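Local coordinates for flagellar hook associated protein type 3 FlgL (Legionella pneumophila subsp. pneumophila, PDB 5YTI) that probably serves as a structural component of the bacterial flagellum, as a hook-associated protein of the flagellin family, at residues H88-I93 / Q115-Q120. Residues are numbered along the deposited sequence; the frame is centred on the assembly and turned at random.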
ATOM      1  N   HIS A  88     -18.861  -0.828   0.313  1.00 79.97           N
ATOM      2  CA  HIS A  88     -19.607  -0.036   1.306  1.00 82.31           C
ATOM      3  C   HIS A  88     -20.464  -0.936   2.179  1.00 81.35           C
ATOM      4  O   HIS A  88     -20.672  -0.685   3.373  1.00 76.86           O
ATOM      5  CB  HIS A  88     -20.482   1.038   0.641  1.00 84.38           C
ATOM      6  CG  HIS A  88     -19.801   2.367   0.512  1.00 88.71           C
ATOM      7  ND1 HIS A  88     -20.060   3.243  -0.520  1.00 88.42           N
ATOM      8  CD2 HIS A  88     -18.840   2.952   1.272  1.00 90.55           C
ATOM      9  CE1 HIS A  88     -19.306   4.319  -0.381  1.00 89.55           C
ATOM     10  NE2 HIS A  88     -18.547   4.162   0.690  1.00 90.96           N
ATOM     11  N   ARG A  89     -20.927  -2.001   1.540  1.00 82.35           N
ATOM     12  CA  ARG A  89     -21.789  -2.987   2.133  1.00 84.36           C
ATOM     13  C   ARG A  89     -20.899  -3.935   2.912  1.00 84.78           C
ATOM     14  O   ARG A  89     -21.200  -4.232   4.071  1.00 87.40           O
ATOM     15  CB  ARG A  89     -22.615  -3.722   1.048  1.00 86.01           C
ATOM     16  CG  ARG A  89     -23.511  -4.881   1.514  1.00 87.33           C
ATOM     17  CD  ARG A  89     -24.507  -4.520   2.630  1.00 87.62           C
ATOM     18  NE  ARG A  89     -25.094  -5.732   3.223  1.00 87.79           N
ATOM     19  CZ  ARG A  89     -25.475  -5.858   4.502  1.00 87.84           C
ATOM     20  NH1 ARG A  89     -25.379  -4.848   5.349  1.00 85.22           N
ATOM     21  NH2 ARG A  89     -25.966  -7.006   4.944  1.00 88.57           N
ATOM     22  N   LEU A  90     -19.796  -4.386   2.320  1.00 80.83           N
ATOM     23  CA  LEU A  90     -18.848  -5.184   3.088  1.00 80.15           C
ATOM     24  C   LEU A  90     -18.465  -4.465   4.387  1.00 80.93           C
ATOM     25  O   LEU A  90     -18.126  -5.097   5.388  1.00 83.10           O
ATOM     26  CB  LEU A  90     -17.606  -5.511   2.258  1.00 80.86           C
ATOM     27  CG  LEU A  90     -17.829  -6.583   1.181  1.00 81.44           C
ATOM     28  CD1 LEU A  90     -16.779  -6.503   0.095  1.00 81.31           C
ATOM     29  CD2 LEU A  90     -17.871  -7.977   1.793  1.00 81.29           C
ATOM     30  N   ARG A  91     -18.523  -3.141   4.392  1.00 81.34           N
ATOM     31  CA  ARG A  91     -18.143  -2.403   5.581  1.00 81.00           C
ATOM     32  C   ARG A  91     -19.280  -2.424   6.597  1.00 79.56           C
ATOM     33  O   ARG A  91     -19.045  -2.536   7.796  1.00 78.41           O
ATOM     34  CB  ARG A  91     -17.746  -0.973   5.221  1.00 81.96           C
ATOM     35  CG  ARG A  91     -17.789  -0.085   6.426  1.00 83.68           C
ATOM     36  CD  ARG A  91     -16.962   1.164   6.311  1.00 84.15           C
ATOM     37  NE  ARG A  91     -17.078   1.869   7.586  1.00 87.78           N
ATOM     38  CZ  ARG A  91     -16.242   2.812   7.986  1.00 90.46           C
ATOM     39  NH1 ARG A  91     -15.242   3.192   7.189  1.00 92.31           N
ATOM     40  NH2 ARG A  91     -16.411   3.379   9.167  1.00 90.24           N
ATOM     41  N   GLU A  92     -20.511  -2.297   6.108  1.00 81.10           N
ATOM     42  CA  GLU A  92     -21.706  -2.446   6.953  1.00 81.34           C
ATOM     43  C   GLU A  92     -21.616  -3.815   7.611  1.00 81.71           C
ATOM     44  O   GLU A  92     -21.583  -3.917   8.841  1.00 87.87           O
ATOM     45  CB  GLU A  92     -23.014  -2.332   6.150  1.00 83.14           C
ATOM     46  CG  GLU A  92     -23.385  -0.932   5.641  1.00 85.13           C
ATOM     47  CD  GLU A  92     -24.712  -0.846   4.884  1.00 87.30           C
ATOM     48  OE1 GLU A  92     -24.889  -1.352   3.740  1.00 91.51           O
ATOM     49  OE2 GLU A  92     -25.606  -0.203   5.438  1.00 94.68           O
ATOM     50  N   ILE A  93     -21.507  -4.858   6.789  1.00 80.02           N
ATOM     51  CA  ILE A  93     -21.287  -6.235   7.268  1.00 79.94           C
ATOM     52  C   ILE A  93     -20.165  -6.356   8.313  1.00 79.93           C
ATOM     53  O   ILE A  93     -20.405  -6.891   9.380  1.00 78.25           O
ATOM     54  CB  ILE A  93     -21.002  -7.233   6.116  1.00 78.87           C
ATOM     55  CG1 ILE A  93     -22.255  -7.457   5.287  1.00 79.47           C
ATOM     56  CG2 ILE A  93     -20.530  -8.574   6.667  1.00 78.86           C
ATOM     57  CD1 ILE A  93     -22.082  -8.371   4.083  1.00 80.40           C
ATOM     58  N   GLN A 115     -19.665 -13.867   0.833  1.00 88.27           N
ATOM     59  CA  GLN A 115     -19.222 -14.715  -0.289  1.00 90.57           C
ATOM     60  C   GLN A 115     -19.823 -14.230  -1.604  1.00 89.70           C
ATOM     61  O   GLN A 115     -19.158 -14.251  -2.621  1.00 91.82           O
ATOM     62  CB  GLN A 115     -19.469 -16.232  -0.065  1.00 92.93           C
ATOM     63  CG  GLN A 115     -18.942 -17.181  -1.176  1.00 93.68           C
ATOM     64  CD  GLN A 115     -17.415 -17.420  -1.163  1.00 93.40           C
ATOM     65  OE1 GLN A 115     -16.838 -17.778  -0.124  1.00 93.65           O
ATOM     66  NE2 GLN A 115     -16.762 -17.235  -2.331  1.00 90.35           N
ATOM     67  N   ALA A 116     -21.064 -13.767  -1.611  1.00 92.04           N
ATOM     68  CA  ALA A 116     -21.611 -13.201  -2.858  1.00 89.90           C
ATOM     69  C   ALA A 116     -20.849 -11.932  -3.263  1.00 89.40           C
ATOM     70  O   ALA A 116     -20.555 -11.742  -4.442  1.00 87.23           O
ATOM     71  CB  ALA A 116     -23.095 -12.922  -2.732  1.00 89.78           C
ATOM     72  N   LEU A 117     -20.503 -11.088  -2.285  1.00 89.85           N
ATOM     73  CA  LEU A 117     -19.788  -9.844  -2.569  1.00 88.27           C
ATOM     74  C   LEU A 117     -18.374 -10.115  -3.077  1.00 88.15           C
ATOM     75  O   LEU A 117     -17.974  -9.543  -4.081  1.00 88.99           O
ATOM     76  CB  LEU A 117     -19.808  -8.896  -1.369  1.00 87.56           C
ATOM     77  CG  LEU A 117     -21.239  -8.408  -1.059  1.00 88.43           C
ATOM     78  CD1 LEU A 117     -21.433  -7.986   0.394  1.00 87.42           C
ATOM     79  CD2 LEU A 117     -21.652  -7.268  -1.978  1.00 89.37           C
ATOM     80  N   LEU A 118     -17.636 -11.012  -2.435  1.00 87.90           N
ATOM     81  CA  LEU A 118     -16.352 -11.438  -2.984  1.00 88.18           C
ATOM     82  C   LEU A 118     -16.509 -11.782  -4.476  1.00 89.47           C
ATOM     83  O   LEU A 118     -15.816 -11.220  -5.314  1.00 94.81           O
ATOM     84  CB  LEU A 118     -15.794 -12.639  -2.217  1.00 88.79           C
ATOM     85  CG  LEU A 118     -14.564 -13.352  -2.809  1.00 89.25           C
ATOM     86  CD1 LEU A 118     -13.425 -12.381  -3.024  1.00 88.36           C
ATOM     87  CD2 LEU A 118     -14.090 -14.482  -1.910  1.00 91.29           C
ATOM     88  N   ASN A 119     -17.422 -12.689  -4.808  1.00 91.16           N
ATOM     89  CA  ASN A 119     -17.655 -13.109  -6.199  1.00 93.30           C
ATOM     90  C   ASN A 119     -17.971 -11.896  -7.093  1.00 92.65           C
ATOM     91  O   ASN A 119     -17.496 -11.805  -8.230  1.00 91.06           O
ATOM     92  CB  ASN A 119     -18.803 -14.147  -6.301  1.00 97.58           C
ATOM     93  CG  ASN A 119     -18.523 -15.464  -5.545  1.00100.70           C
ATOM     94  OD1 ASN A 119     -17.493 -15.633  -4.865  1.00104.02           O
ATOM     95  ND2 ASN A 119     -19.453 -16.415  -5.678  1.00101.00           N
ATOM     96  N   GLN A 120     -18.767 -10.964  -6.570  1.00 91.07           N
ATOM     97  CA  GLN A 120     -19.082  -9.715  -7.273  1.00 88.95           C
ATOM     98  C   GLN A 120     -17.787  -8.973  -7.647  1.00 84.99           C
ATOM     99  O   GLN A 120     -17.593  -8.580  -8.791  1.00 83.70           O
ATOM    100  CB  GLN A 120     -20.017  -8.851  -6.400  1.00 90.19           C
ATOM    101  CG  GLN A 120     -20.719  -7.698  -7.118  1.00 91.72           C
ATOM    102  CD  GLN A 120     -22.128  -7.417  -6.607  1.00 93.57           C
ATOM    103  OE1 GLN A 120     -23.096  -7.732  -7.298  1.00 97.65           O
ATOM    104  NE2 GLN A 120     -22.258  -6.818  -5.405  1.00 92.74           N
TER
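Leu-90 and Leu-117 form the closest backbone pair, 7.4 Å between their CA atoms, where two helical segments run nearly antiparallel, their N-to-C directions 157° apart. The axes of these two short segments come no nearer than 10.7 Å; every approach within 4.5 Å between 88-93 and 115-120 is between side-chain atoms, 155 Å² is buried in all, and no hydrogen bond crosses the interface. Leu-117 is the common partner: its CB is directed toward the other helix and side chains of three residues converge on it. Leu-90 lies alongside, running the other way, with its CD2 3.8 Å from Leu-117 CB. Ile-93 meets it tip to tip, CD1 to Leu-117 CD1 at 3.8 Å, while the aliphatic part of Arg-89 lies roughly perpendicular to it, its CG 3.9 Å from the same Leu-117 CD1.

Helices 49-96 and 104-125 form an antiparallel hairpin in the N-terminal helical region of the flagellin family. Helix 296-307 extends the apolar layer, receiving Leu-90 and Leu-118 on Val-300 and Ile-93 on Met-303; Leu-90 also touches Ile-331 of helix 316-374, so this leucine joins several helices of the bundle.

In Arg-89, CG extends opposite the backbone nitrogen (chi1 176°), and the bend at chi2 (55°) helps bring the guanidinium back along its own helix, where Ile-93 CG1 lies 3.6 Å above its plane. Arg-89 NH2 makes a salt bridge to Glu-113 OE1, whereas Arg-89 NH1 and Glu-92 OE1 are 3.9 Å apart, a long salt bridge.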